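Local coordinates for protein alginate lyase (Paenibacillus sp. FPU-7, PDB 6KFN) that probably cleaves alginate by beta-elimination, acting as a mannuronate-type lyase built on a right-handed parallel beta-helix, at residues 258-263 and 283-288; 267-272 and 289-294; 229-234 and 262-267; 212-217 and 238-243. One frame throughout, in Å; residues are numbered along the deposited sequence.

Contact 1. Residues 258-263 and 283-288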
loop_
_atom_site.group_PDB
_atom_site.type_symbol
_atom_site.label_atom_id
_atom_site.label_comp_id
_atom_site.label_asym_id
_atom_site.label_seq_id
_atom_site.Cartn_x
_atom_site.Cartn_y
_atom_site.Cartn_z
ATOM N N GLY A 258 -1.228 19.533 5.936
ATOM C CA GLY A 258 -0.804 19.133 7.259
ATOM C C GLY A 258 0.339 18.135 7.299
ATOM O O GLY A 258 0.495 17.481 8.337
ATOM N N ASN A 259 1.110 17.999 6.239
ATOM C CA ASN A 259 2.217 17.048 6.216
ATOM C C ASN A 259 3.481 17.741 6.740
ATOM O O ASN A 259 3.623 18.946 6.588
ATOM C CB ASN A 259 2.474 16.549 4.786
ATOM C CG ASN A 259 1.255 15.864 4.209
ATOM O OD1 ASN A 259 0.930 14.743 4.575
ATOM N ND2 ASN A 259 0.559 16.548 3.306
ATOM N N THR A 260 4.393 16.966 7.305
ATOM C CA THR A 260 5.678 17.449 7.751
ATOM C C THR A 260 6.752 16.607 7.099
ATOM O O THR A 260 6.702 15.371 7.190
ATOM C CB THR A 260 5.795 17.378 9.271
ATOM O OG1 THR A 260 4.778 18.188 9.849
ATOM C CG2 THR A 260 7.161 17.897 9.718
ATOM N N VAL A 261 7.691 17.253 6.433
ATOM C CA VAL A 261 8.748 16.548 5.744
ATOM C C VAL A 261 10.104 17.094 6.123
ATOM O O VAL A 261 10.333 18.303 6.176
ATOM C CB VAL A 261 8.510 16.529 4.216
ATOM C CG1 VAL A 261 7.248 15.726 3.872
ATOM C CG2 VAL A 261 8.424 17.929 3.612
ATOM N N TYR A 262 11.030 16.154 6.338
ATOM C CA TYR A 262 12.403 16.413 6.742
ATOM C C TYR A 262 13.273 16.033 5.560
ATOM O O TYR A 262 13.536 14.842 5.315
ATOM C CB TYR A 262 12.747 15.607 8.010
ATOM C CG TYR A 262 11.908 15.960 9.192
ATOM C CD1 TYR A 262 12.262 17.005 10.043
ATOM C CD2 TYR A 262 10.718 15.287 9.464
ATOM C CE1 TYR A 262 11.470 17.378 11.099
ATOM C CE2 TYR A 262 9.914 15.646 10.508
ATOM C CZ TYR A 262 10.287 16.695 11.355
ATOM O OH TYR A 262 9.509 17.086 12.403
ATOM N N LEU A 263 13.691 17.047 4.796
ATOM C CA LEU A 263 14.299 16.881 3.488
ATOM C C LEU A 263 15.786 17.217 3.424
ATOM O O LEU A 263 16.353 17.201 2.336
ATOM C CB LEU A 263 13.523 17.671 2.438
ATOM C CG LEU A 263 12.050 17.243 2.297
ATOM C CD1 LEU A 263 11.334 18.133 1.280
ATOM C CD2 LEU A 263 11.879 15.786 1.980
ATOM N N GLY A 283 -0.765 24.168 5.039
ATOM C CA GLY A 283 -0.387 23.652 6.331
ATOM C C GLY A 283 0.721 22.642 6.324
ATOM O O GLY A 283 0.875 21.915 7.311
ATOM N N ASN A 284 1.499 22.549 5.266
ATOM C CA ASN A 284 2.632 21.633 5.224
ATOM C C ASN A 284 3.850 22.334 5.815
ATOM O O ASN A 284 4.012 23.543 5.699
ATOM C CB ASN A 284 2.911 21.179 3.806
ATOM C CG ASN A 284 1.710 20.483 3.195
ATOM O OD1 ASN A 284 1.272 19.439 3.689
ATOM N ND2 ASN A 284 1.171 21.029 2.124
ATOM N N GLN A 285 4.680 21.568 6.498
ATOM C CA GLN A 285 5.884 22.045 7.156
ATOM C C GLN A 285 7.084 21.342 6.555
ATOM O O GLN A 285 7.104 20.124 6.451
ATOM C CB GLN A 285 5.806 21.771 8.652
ATOM C CG GLN A 285 4.731 22.544 9.373
ATOM C CD GLN A 285 4.616 22.204 10.862
ATOM O OE1 GLN A 285 3.543 21.841 11.342
ATOM N NE2 GLN A 285 5.718 22.339 11.600
ATOM N N ARG A 286 8.081 22.124 6.199
ATOM C CA ARG A 286 9.313 21.629 5.574
ATOM C C ARG A 286 10.494 21.933 6.496
ATOM O O ARG A 286 10.605 23.079 6.985
ATOM C CB ARG A 286 9.560 22.328 4.236
ATOM C CG ARG A 286 10.660 21.693 3.399
ATOM C CD ARG A 286 11.217 22.666 2.384
ATOM N NE ARG A 286 12.029 22.010 1.366
ATOM C CZ ARG A 286 13.262 21.585 1.557
ATOM N NH1 ARG A 286 13.917 21.003 0.588
ATOM N NH2 ARG A 286 13.874 21.703 2.711
ATOM N N TYR A 287 11.395 20.978 6.659
ATOM C CA TYR A 287 12.654 21.168 7.352
ATOM C C TYR A 287 13.764 20.685 6.436
ATOM O O TYR A 287 13.633 19.613 5.850
ATOM C CB TYR A 287 12.687 20.336 8.625
ATOM C CG TYR A 287 11.672 20.725 9.625
ATOM C CD1 TYR A 287 10.377 20.212 9.622
ATOM C CD2 TYR A 287 11.988 21.608 10.627
ATOM C CE1 TYR A 287 9.479 20.548 10.576
ATOM C CE2 TYR A 287 11.074 21.954 11.590
ATOM C CZ TYR A 287 9.842 21.420 11.548
ATOM O OH TYR A 287 8.892 21.732 12.511
ATOM N N PRO A 288 14.904 21.385 6.341
ATOM C CA PRO A 288 15.099 22.780 6.749
ATOM C C PRO A 288 14.239 23.687 5.833
ATOM O O PRO A 288 13.409 23.226 5.044
ATOM C CB PRO A 288 16.591 22.974 6.498
ATOM C CG PRO A 288 16.861 22.130 5.272
ATOM C CD PRO A 288 16.038 20.882 5.533
HETATM O O HOH W 1 2.404 20.339 9.115
HETATM O O HOH W 2 4.875 19.145 12.339
HETATM O O HOH W 3 9.639 18.970 14.389
#
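Tyr262 brings its CE1 over one face of the Tyr287 ring, 3.4 Å from Tyr287 CD1, yet the rings are slid so far apart that they barely overlap. Their planes differ by only 13°, and both have CG anti to the carbonyl carbon, so the two side chains point the same way. The pair belongs to two successive coils of the right-handed parallel beta-helix: Thr260, Val261 and Tyr262 on one bridge Gln285, Arg286 and Tyr287 on the next. Thr260 CG2 meets the edge of the Tyr287 ring at CE1, 3.6 Å away. Four backbone bonds set the register, among them Leu263 N to Tyr287 O at 2.8 Å, and all four donors lie nearly along the C=O axis of their acceptors.

On the face carrying Val261 and Arg286, the extended arginine chain crosses Leu263 at about a right angle, and Leu263 CD1 sits over the rim of one guanidinium face. The polar end is well gripped, NH2 by Pro288 O, NH1 by Pro268 O and NE by Asn291 O.

Asn259 and Asn284 lie side by side with amide planes 12° apart, a step of the asparagine ladder known from pectate lyase-like helices. Asn284 OD1 receives Asn259 N at 2.9 Å on an in-plane lone pair, and Asn259 ND2 at 3.0 Å from above its carbonyl plane.

Contact 2. Residues 267-272 and 289-294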
loop_
_atom_site.group_PDB
_atom_site.type_symbol
_atom_site.label_atom_id
_atom_site.label_comp_id
_atom_site.label_asym_id
_atom_site.label_seq_id
_atom_site.Cartn_x
_atom_site.Cartn_y
_atom_site.Cartn_z
ATOM N N ALA A 267 17.034 21.795 -1.653
ATOM C CA ALA A 267 16.622 21.553 -3.025
ATOM C C ALA A 267 15.343 20.739 -3.210
ATOM O O ALA A 267 14.549 21.108 -4.083
ATOM C CB ALA A 267 17.753 20.927 -3.846
ATOM N N PRO A 268 15.083 19.652 -2.477
ATOM C CA PRO A 268 13.861 18.876 -2.769
ATOM C C PRO A 268 12.596 19.718 -2.595
ATOM O O PRO A 268 12.494 20.531 -1.683
ATOM C CB PRO A 268 13.933 17.757 -1.726
ATOM C CG PRO A 268 15.417 17.551 -1.521
ATOM C CD PRO A 268 15.982 18.945 -1.529
ATOM N N TYR A 269 11.601 19.490 -3.447
ATOM C CA TYR A 269 10.308 20.132 -3.260
ATOM C C TYR A 269 9.441 19.309 -2.314
ATOM O O TYR A 269 9.556 18.080 -2.229
ATOM C CB TYR A 269 9.588 20.344 -4.605
ATOM C CG TYR A 269 10.117 21.555 -5.323
ATOM C CD1 TYR A 269 11.307 21.514 -6.076
ATOM C CD2 TYR A 269 9.497 22.763 -5.204
ATOM C CE1 TYR A 269 11.801 22.658 -6.669
ATOM C CE2 TYR A 269 9.986 23.905 -5.771
ATOM C CZ TYR A 269 11.159 23.826 -6.481
ATOM O OH TYR A 269 11.709 24.954 -7.080
ATOM N N VAL A 270 8.529 20.003 -1.621
ATOM C CA VAL A 270 7.477 19.330 -0.891
ATOM C C VAL A 270 6.468 18.704 -1.835
ATOM O O VAL A 270 6.156 17.512 -1.743
ATOM C CB VAL A 270 6.834 20.292 0.125
ATOM C CG1 VAL A 270 5.713 19.586 0.879
ATOM C CG2 VAL A 270 7.871 20.825 1.097
ATOM N N VAL A 271 5.931 19.531 -2.756
ATOM C CA VAL A 271 5.069 19.034 -3.829
ATOM C C VAL A 271 5.619 19.524 -5.152
ATOM O O VAL A 271 5.684 20.741 -5.382
ATOM C CB VAL A 271 3.595 19.456 -3.696
ATOM C CG1 VAL A 271 2.775 18.886 -4.864
ATOM C CG2 VAL A 271 3.017 19.028 -2.357
ATOM N N ASN A 272 5.993 18.584 -6.015
ATOM C CA ASN A 272 6.435 18.874 -7.383
ATOM C C ASN A 272 5.354 18.333 -8.321
ATOM O O ASN A 272 5.302 17.123 -8.583
ATOM C CB ASN A 272 7.791 18.244 -7.643
ATOM C CG ASN A 272 8.333 18.613 -8.980
ATOM O OD1 ASN A 272 7.777 19.468 -9.698
ATOM N ND2 ASN A 272 9.463 18.011 -9.330
ATOM N N ALA A 289 14.462 24.994 5.923
ATOM C CA ALA A 289 13.885 25.885 4.932
ATOM C C ALA A 289 14.339 25.460 3.540
ATOM O O ALA A 289 15.462 24.992 3.338
ATOM C CB ALA A 289 14.380 27.310 5.202
ATOM N N GLY A 290 13.465 25.633 2.553
ATOM C CA GLY A 290 13.850 25.284 1.199
ATOM C C GLY A 290 12.657 25.240 0.283
ATOM O O GLY A 290 11.622 25.860 0.560
ATOM N N ASN A 291 12.822 24.549 -0.833
ATOM C CA ASN A 291 11.825 24.566 -1.875
ATOM C C ASN A 291 10.501 23.951 -1.405
ATOM O O ASN A 291 10.458 22.893 -0.782
ATOM C CB ASN A 291 12.373 23.812 -3.057
ATOM C CG ASN A 291 13.448 24.604 -3.799
ATOM O OD1 ASN A 291 13.483 25.836 -3.723
ATOM N ND2 ASN A 291 14.287 23.920 -4.515
ATOM N N LEU A 292 9.416 24.621 -1.768
ATOM C CA LEU A 292 8.089 24.275 -1.311
ATOM C C LEU A 292 7.300 23.607 -2.446
ATOM O O LEU A 292 7.219 22.378 -2.516
ATOM C CB LEU A 292 7.431 25.514 -0.706
ATOM C CG LEU A 292 6.147 25.239 0.056
ATOM C CD1 LEU A 292 6.331 24.248 1.251
ATOM C CD2 LEU A 292 5.550 26.573 0.470
ATOM N N TYR A 293 6.770 24.413 -3.359
ATOM C CA TYR A 293 5.881 23.919 -4.398
ATOM C C TYR A 293 6.372 24.306 -5.782
ATOM O O TYR A 293 6.860 25.418 -6.016
ATOM C CB TYR A 293 4.433 24.466 -4.183
ATOM C CG TYR A 293 3.917 24.194 -2.781
ATOM C CD1 TYR A 293 3.963 22.931 -2.229
ATOM C CD2 TYR A 293 3.362 25.206 -2.012
ATOM C CE1 TYR A 293 3.527 22.692 -0.969
ATOM C CE2 TYR A 293 2.892 24.961 -0.722
ATOM C CZ TYR A 293 3.001 23.693 -0.203
ATOM O OH TYR A 293 2.573 23.388 1.080
ATOM N N GLN A 294 6.193 23.383 -6.720
ATOM C CA GLN A 294 6.456 23.614 -8.137
ATOM C C GLN A 294 5.263 23.111 -8.927
ATOM O O GLN A 294 4.703 22.054 -8.618
ATOM C CB GLN A 294 7.762 22.925 -8.592
ATOM C CG GLN A 294 8.208 23.512 -9.953
ATOM C CD GLN A 294 9.519 23.013 -10.499
ATOM O OE1 GLN A 294 10.011 21.998 -10.001
ATOM N NE2 GLN A 294 10.046 23.618 -11.480
#
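Asn291 opens the contact by laying its CB over the centre of the Tyr269 ring, 3.5 Å from the centroid and 8° off the ring normal, a CH-pi contact. Its amide stacks on the same ring with the planes 15° apart, while ND2 reaches across to Ala267 O at 2.9 Å, approaching from above that carbonyl plane. At Leu292 the backbone takes over: its O accepts Val271 N at 3.1 Å and, by a weak and bent bond, Val270 N, at the point where residues 267-272 turn a corner. Leu292 CD1 meanwhile rests on Val270 CG2 at 3.8 Å. Tyr293, on the last strand of the ten-strand parallel sheet of the beta-helix, crosses Val271 obliquely, with its CD1 3.8 Å from Val271 CB, and its hydroxyl bonds to Asn284. Gln294 N then donates to Val271 O at 3.0 Å, and Gln294 CB covers the face of Tyr269 opposite Asn291, 3.9 Å from the centroid. An alanine in place of Tyr269 would strip out the ring between these two side chains and would probably loosen the turn of residues 289-294 against residues 267-272. Aliphatic hydrogens on both faces of one ring suggest that packing probably adds to the few backbone bonds in holding residues 289-294 against the preceding coil.

Contact 3. Residues 229-234 and 262-267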
loop_
_atom_site.group_PDB
_atom_site.type_symbol
_atom_site.label_atom_id
_atom_site.label_comp_id
_atom_site.label_asym_id
_atom_site.label_seq_id
_atom_site.Cartn_x
_atom_site.Cartn_y
_atom_site.Cartn_z
ATOM N N GLY A 229 7.270 12.591 6.608
ATOM C CA GLY A 229 8.268 11.940 5.770
ATOM C C GLY A 229 9.686 12.306 6.162
ATOM O O GLY A 229 9.992 13.478 6.375
ATOM N N TYR A 230 10.532 11.274 6.233
ATOM C CA TYR A 230 11.942 11.421 6.580
ATOM C C TYR A 230 12.790 11.015 5.385
ATOM O O TYR A 230 12.858 9.830 5.028
ATOM C CB TYR A 230 12.296 10.513 7.776
ATOM C CG TYR A 230 11.562 10.840 9.033
ATOM C CD1 TYR A 230 11.928 11.922 9.809
ATOM C CD2 TYR A 230 10.512 10.065 9.491
ATOM C CE1 TYR A 230 11.285 12.227 10.989
ATOM C CE2 TYR A 230 9.868 10.333 10.683
ATOM C CZ TYR A 230 10.270 11.423 11.448
ATOM O OH TYR A 230 9.655 11.750 12.631
ATOM N N ARG A 231 13.474 11.967 4.774
ATOM C CA ARG A 231 14.394 11.642 3.677
ATOM C C ARG A 231 15.650 10.914 4.181
ATOM O O ARG A 231 16.236 10.119 3.460
ATOM C CB ARG A 231 14.730 12.917 2.920
ATOM C CG ARG A 231 15.699 12.739 1.758
ATOM C CD ARG A 231 15.734 14.026 0.940
ATOM N NE ARG A 231 16.734 14.062 -0.121
ATOM C CZ ARG A 231 18.018 14.366 0.044
ATOM N NH1 ARG A 231 18.508 14.587 1.240
ATOM N NH2 ARG A 231 18.817 14.471 -1.018
ATOM N N ASN A 232 16.062 11.230 5.424
ATOM C CA ASN A 232 17.192 10.556 6.057
ATOM C C ASN A 232 18.474 10.653 5.223
ATOM O O ASN A 232 19.304 9.737 5.226
ATOM C CB ASN A 232 16.878 9.122 6.437
ATOM C CG ASN A 232 15.907 9.023 7.577
ATOM O OD1 ASN A 232 15.753 9.918 8.405
ATOM N ND2 ASN A 232 15.214 7.883 7.626
ATOM N N GLY A 233 18.642 11.775 4.527
ATOM C CA GLY A 233 19.857 11.967 3.756
ATOM C C GLY A 233 19.952 11.157 2.480
ATOM O O GLY A 233 21.017 11.144 1.850
ATOM N N ASN A 234 18.884 10.485 2.071
ATOM C CA ASN A 234 18.912 9.616 0.906
ATOM C C ASN A 234 18.821 10.458 -0.368
ATOM O O ASN A 234 17.760 10.957 -0.731
ATOM C CB ASN A 234 17.773 8.619 0.992
ATOM C CG ASN A 234 17.752 7.655 -0.176
ATOM O OD1 ASN A 234 18.597 7.697 -1.070
ATOM N ND2 ASN A 234 16.774 6.769 -0.178
ATOM N N TYR A 262 11.030 16.154 6.338
ATOM C CA TYR A 262 12.403 16.413 6.742
ATOM C C TYR A 262 13.273 16.033 5.560
ATOM O O TYR A 262 13.536 14.842 5.315
ATOM C CB TYR A 262 12.747 15.607 8.010
ATOM C CG TYR A 262 11.908 15.960 9.192
ATOM C CD1 TYR A 262 12.262 17.005 10.043
ATOM C CD2 TYR A 262 10.718 15.287 9.464
ATOM C CE1 TYR A 262 11.470 17.378 11.099
ATOM C CE2 TYR A 262 9.914 15.646 10.508
ATOM C CZ TYR A 262 10.287 16.695 11.355
ATOM O OH TYR A 262 9.509 17.086 12.403
ATOM N N LEU A 263 13.691 17.047 4.796
ATOM C CA LEU A 263 14.299 16.881 3.488
ATOM C C LEU A 263 15.786 17.217 3.424
ATOM O O LEU A 263 16.353 17.201 2.336
ATOM C CB LEU A 263 13.523 17.671 2.438
ATOM C CG LEU A 263 12.050 17.243 2.297
ATOM C CD1 LEU A 263 11.334 18.133 1.280
ATOM C CD2 LEU A 263 11.879 15.786 1.980
ATOM N N ASP A 264 16.413 17.494 4.586
ATOM C CA ASP A 264 17.856 17.598 4.771
ATOM C C ASP A 264 18.486 18.878 4.226
ATOM O O ASP A 264 19.295 19.507 4.924
ATOM C CB ASP A 264 18.619 16.396 4.213
ATOM C CG ASP A 264 18.056 15.100 4.747
ATOM O OD1 ASP A 264 18.092 14.908 5.989
ATOM O OD2 ASP A 264 17.555 14.292 3.959
ATOM N N GLN A 265 18.187 19.218 2.993
ATOM C CA GLN A 265 18.783 20.311 2.261
ATOM C C GLN A 265 17.641 21.091 1.613
ATOM O O GLN A 265 16.473 20.695 1.670
ATOM C CB GLN A 265 19.794 19.761 1.222
ATOM C CG GLN A 265 19.102 18.861 0.207
ATOM C CD GLN A 265 19.959 18.246 -0.884
ATOM O OE1 GLN A 265 19.461 17.993 -1.993
ATOM N NE2 GLN A 265 21.214 17.944 -0.574
ATOM N N ALA A 266 17.978 22.208 0.976
ATOM C CA ALA A 266 16.959 23.110 0.432
ATOM C C ALA A 266 16.390 22.671 -0.922
ATOM O O ALA A 266 15.316 23.142 -1.294
ATOM C CB ALA A 266 17.528 24.531 0.298
ATOM N N ALA A 267 17.034 21.795 -1.653
ATOM C CA ALA A 267 16.622 21.553 -3.025
ATOM C C ALA A 267 15.343 20.739 -3.210
ATOM O O ALA A 267 14.549 21.108 -4.083
ATOM C CB ALA A 267 17.753 20.927 -3.846
HETATM O O HOH W 4 15.350 13.447 7.033
#
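A type I' beta turn from Arg231 to Asn234, closed by Asn234 N donating to Arg231 O, meets the loop that follows strand 260-262. Asp264, early in that loop, supplies the side-chain acceptor between them. Its OD2 takes Arg231 NH1 at 2.9 Å as a salt bridge, on the anti lone pair, with the oxygen close to the guanidinium plane. The same oxygen takes Gly233 N at 2.8 Å, this time from above the carboxylate plane, so one atom grips both the side chain that begins the turn and the backbone in its middle. Guanidinium and carboxylate planes are turned 52° against each other, and the bridge is made by one oxygen, OD2, and one nitrogen, NH1.

Arg231 gets there with CG anti to the backbone N (chi1 179°) and an extended chain as far as NE. Its CD passes 3.5 Å from Leu263 O, Gln265 CG lies over one face of the guanidinium, and NE is bonded to Ile237 O. Such loops link the successive strands of the right-handed beta-helix, and the parallel strand pairing ends here, at the Tyr230-Tyr262 bridge. Tyr262 N donates to Gly229 O at 2.9 Å, and Arg231 N in turn to Tyr262 O.

The Tyr230 ring carries the tyrosine row one coil further: its CE1 is 3.5 Å from Tyr262 CD2, the planes are 12° apart, and the rings hardly overlap. A water accepts from Asn232 N at 2.8 Å and donates to both Tyr262 O and Asp264 OD1.

Contact 4. Residues 212-217 and 238-243. With NA (sodium ion), chain C.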
loop_
_atom_site.group_PDB
_atom_site.type_symbol
_atom_site.label_atom_id
_atom_site.label_comp_id
_atom_site.label_asym_id
_atom_site.label_seq_id
_atom_site.Cartn_x
_atom_site.Cartn_y
_atom_site.Cartn_z
ATOM N N ASP A 212 11.556 8.220 -6.943
ATOM C CA ASP A 212 12.465 9.200 -6.342
ATOM C C ASP A 212 11.708 10.170 -5.433
ATOM O O ASP A 212 12.179 11.277 -5.160
ATOM C CB ASP A 212 13.296 9.908 -7.403
ATOM C CG ASP A 212 12.490 10.710 -8.401
ATOM O OD1 ASP A 212 11.271 10.851 -8.271
ATOM O OD2 ASP A 212 13.134 11.170 -9.382
ATOM N N SER A 213 10.575 9.723 -4.904
ATOM C CA SER A 213 9.787 10.498 -3.959
ATOM C C SER A 213 9.074 9.518 -3.024
ATOM O O SER A 213 8.965 8.325 -3.321
ATOM C CB SER A 213 8.770 11.397 -4.667
ATOM O OG SER A 213 7.841 10.615 -5.421
ATOM N N PHE A 214 8.573 10.021 -1.888
ATOM C CA PHE A 214 7.765 9.171 -1.013
ATOM C C PHE A 214 6.491 8.686 -1.699
ATOM O O PHE A 214 6.092 7.534 -1.561
ATOM C CB PHE A 214 7.372 9.880 0.287
ATOM C CG PHE A 214 8.499 10.461 1.108
ATOM C CD1 PHE A 214 9.542 9.671 1.607
ATOM C CD2 PHE A 214 8.492 11.809 1.422
ATOM C CE1 PHE A 214 10.546 10.252 2.376
ATOM C CE2 PHE A 214 9.483 12.366 2.194
ATOM C CZ PHE A 214 10.512 11.592 2.678
ATOM N N ILE A 215 5.813 9.636 -2.360
ATOM C CA ILE A 215 4.552 9.369 -3.023
ATOM C C ILE A 215 4.637 9.969 -4.423
ATOM O O ILE A 215 5.150 11.081 -4.604
ATOM C CB ILE A 215 3.336 9.992 -2.275
ATOM C CG1 ILE A 215 3.335 9.535 -0.810
ATOM C CG2 ILE A 215 2.037 9.618 -2.990
ATOM C CD1 ILE A 215 2.193 10.099 0.019
ATOM N N ASP A 216 4.116 9.246 -5.406
ATOM C CA ASP A 216 3.831 9.794 -6.733
ATOM C C ASP A 216 2.331 9.662 -6.947
ATOM O O ASP A 216 1.786 8.574 -6.804
ATOM C CB ASP A 216 4.598 9.089 -7.837
ATOM C CG ASP A 216 4.582 9.825 -9.171
ATOM O OD1 ASP A 216 4.153 11.005 -9.197
ATOM O OD2 ASP A 216 5.033 9.202 -10.159
ATOM N N VAL A 217 1.694 10.788 -7.269
ATOM C CA VAL A 217 0.243 10.858 -7.454
ATOM C C VAL A 217 -0.039 11.023 -8.936
ATOM O O VAL A 217 0.236 12.082 -9.509
ATOM C CB VAL A 217 -0.402 12.002 -6.679
ATOM C CG1 VAL A 217 -1.908 11.966 -6.883
ATOM C CG2 VAL A 217 -0.038 11.950 -5.206
ATOM N N VAL A 238 14.389 12.896 -4.513
ATOM C CA VAL A 238 14.506 14.206 -5.129
ATOM C C VAL A 238 13.423 15.177 -4.666
ATOM O O VAL A 238 13.660 16.382 -4.634
ATOM C CB VAL A 238 14.508 14.044 -6.666
ATOM C CG1 VAL A 238 14.362 15.386 -7.363
ATOM C CG2 VAL A 238 15.771 13.296 -7.077
ATOM N N ASP A 239 12.234 14.681 -4.337
ATOM C CA ASP A 239 11.095 15.456 -3.876
ATOM C C ASP A 239 10.390 14.621 -2.821
ATOM O O ASP A 239 10.435 13.399 -2.869
ATOM C CB ASP A 239 10.098 15.760 -4.997
ATOM C CG ASP A 239 10.649 16.589 -6.128
ATOM O OD1 ASP A 239 11.175 17.691 -5.855
ATOM O OD2 ASP A 239 10.525 16.129 -7.297
ATOM N N ALA A 240 9.668 15.276 -1.896
ATOM C CA ALA A 240 8.814 14.510 -0.981
ATOM C C ALA A 240 7.660 13.847 -1.746
ATOM O O ALA A 240 7.448 12.630 -1.668
ATOM C CB ALA A 240 8.258 15.393 0.129
ATOM N N PHE A 241 6.883 14.676 -2.461
ATOM C CA PHE A 241 5.680 14.233 -3.145
ATOM C C PHE A 241 5.708 14.789 -4.571
ATOM O O PHE A 241 6.110 15.938 -4.782
ATOM C CB PHE A 241 4.405 14.741 -2.438
ATOM C CG PHE A 241 4.381 14.485 -0.941
ATOM C CD1 PHE A 241 4.541 13.206 -0.422
ATOM C CD2 PHE A 241 4.189 15.529 -0.057
ATOM C CE1 PHE A 241 4.494 12.976 0.938
ATOM C CE2 PHE A 241 4.134 15.311 1.316
ATOM C CZ PHE A 241 4.297 14.041 1.813
ATOM N N GLN A 242 5.268 13.970 -5.518
ATOM C CA GLN A 242 5.133 14.381 -6.904
ATOM C C GLN A 242 3.724 14.124 -7.388
ATOM O O GLN A 242 3.016 13.261 -6.858
ATOM C CB GLN A 242 6.120 13.621 -7.801
ATOM C CG GLN A 242 7.569 13.897 -7.433
ATOM C CD GLN A 242 8.561 13.029 -8.148
ATOM O OE1 GLN A 242 8.220 12.011 -8.760
ATOM N NE2 GLN A 242 9.824 13.386 -8.046
ATOM N N VAL A 243 3.338 14.875 -8.421
ATOM C CA VAL A 243 2.093 14.659 -9.141
ATOM C C VAL A 243 2.455 14.648 -10.629
ATOM O O VAL A 243 3.203 15.526 -11.074
ATOM C CB VAL A 243 1.025 15.737 -8.841
ATOM C CG1 VAL A 243 -0.351 15.288 -9.307
ATOM C CG2 VAL A 243 0.985 16.102 -7.358
HETATM NA NA NA C . 9.399 10.124 -9.603
HETATM O O HOH W 5 12.026 13.193 -10.619
HETATM O O HOH W 6 8.699 9.027 -7.626
HETATM O O HOH W 7 7.659 9.138 -10.876
HETATM O O HOH W 8 10.125 11.227 -11.560
#
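Strands 215-217 and 241-243 run parallel, their axes 4.6 Å apart at 17°, with Gln242 N bonded to Ile215 O and Val217 N to Gln242 O; just before them the chain turns corners at Phe214 and Ala240. Inside the beta-helix Ile215 CD1 packs on Phe241 CE1 at 3.8 Å. On the other face a sodium ion is bound by Asp212 OD1 at 2.4 Å and Gln242 OE1 at 2.4 Å, with Tyr210 O and three waters completing six ligands. The Gln242 chain is extended beyond CG, and its amide stands nearly perpendicular to the Asp212 carboxylate, at 89°. Its NE2 donates to Asp212 OD1 at 2.9 Å, from above the carboxylate plane, and to Asp239 OD2 at 2.9 Å on the anti lone pair. Ser213 OG and Asp216 OD2 each accept from a metal-bound water; Asp216 is also held by His244 and a salt bridge to Lys218. An alanine at Asp212 would remove the anionic ligand and one acceptor of Gln242 NE2, and would probably weaken sodium binding. With both amide hydrogens engaged, the glutamine is fixed in rotation with OE1 on the metal, and the two carboxylates probably polarise the amide and strengthen that oxygen as a ligand.

Overall arrangement
All four contacts lie toward the C-terminal end of the beta-helix, their centres 10 to 13 Å apart. Contact 4 comes earliest along the chain, and strand 223-230, which leads into contact 3, lies between its segments, so the two alternate; contacts 1 and 2 alternate likewise. Contact 3 passes directly into contact 1 through Tyr262 and Leu263, on neighbouring strands of one face. Contacts 4 and 2 share the ten-strand parallel sheet, where strands 241-243 and 269-273 are adjacent. Asn291 N probably bonds to Ala266 O, joining contacts 2 and 3, while Val261 packs on Ala240 of contact 4. The sodium site sits on the ten-strand sheet; strands carrying Tyr230, Tyr262 and Tyr287 form a different face.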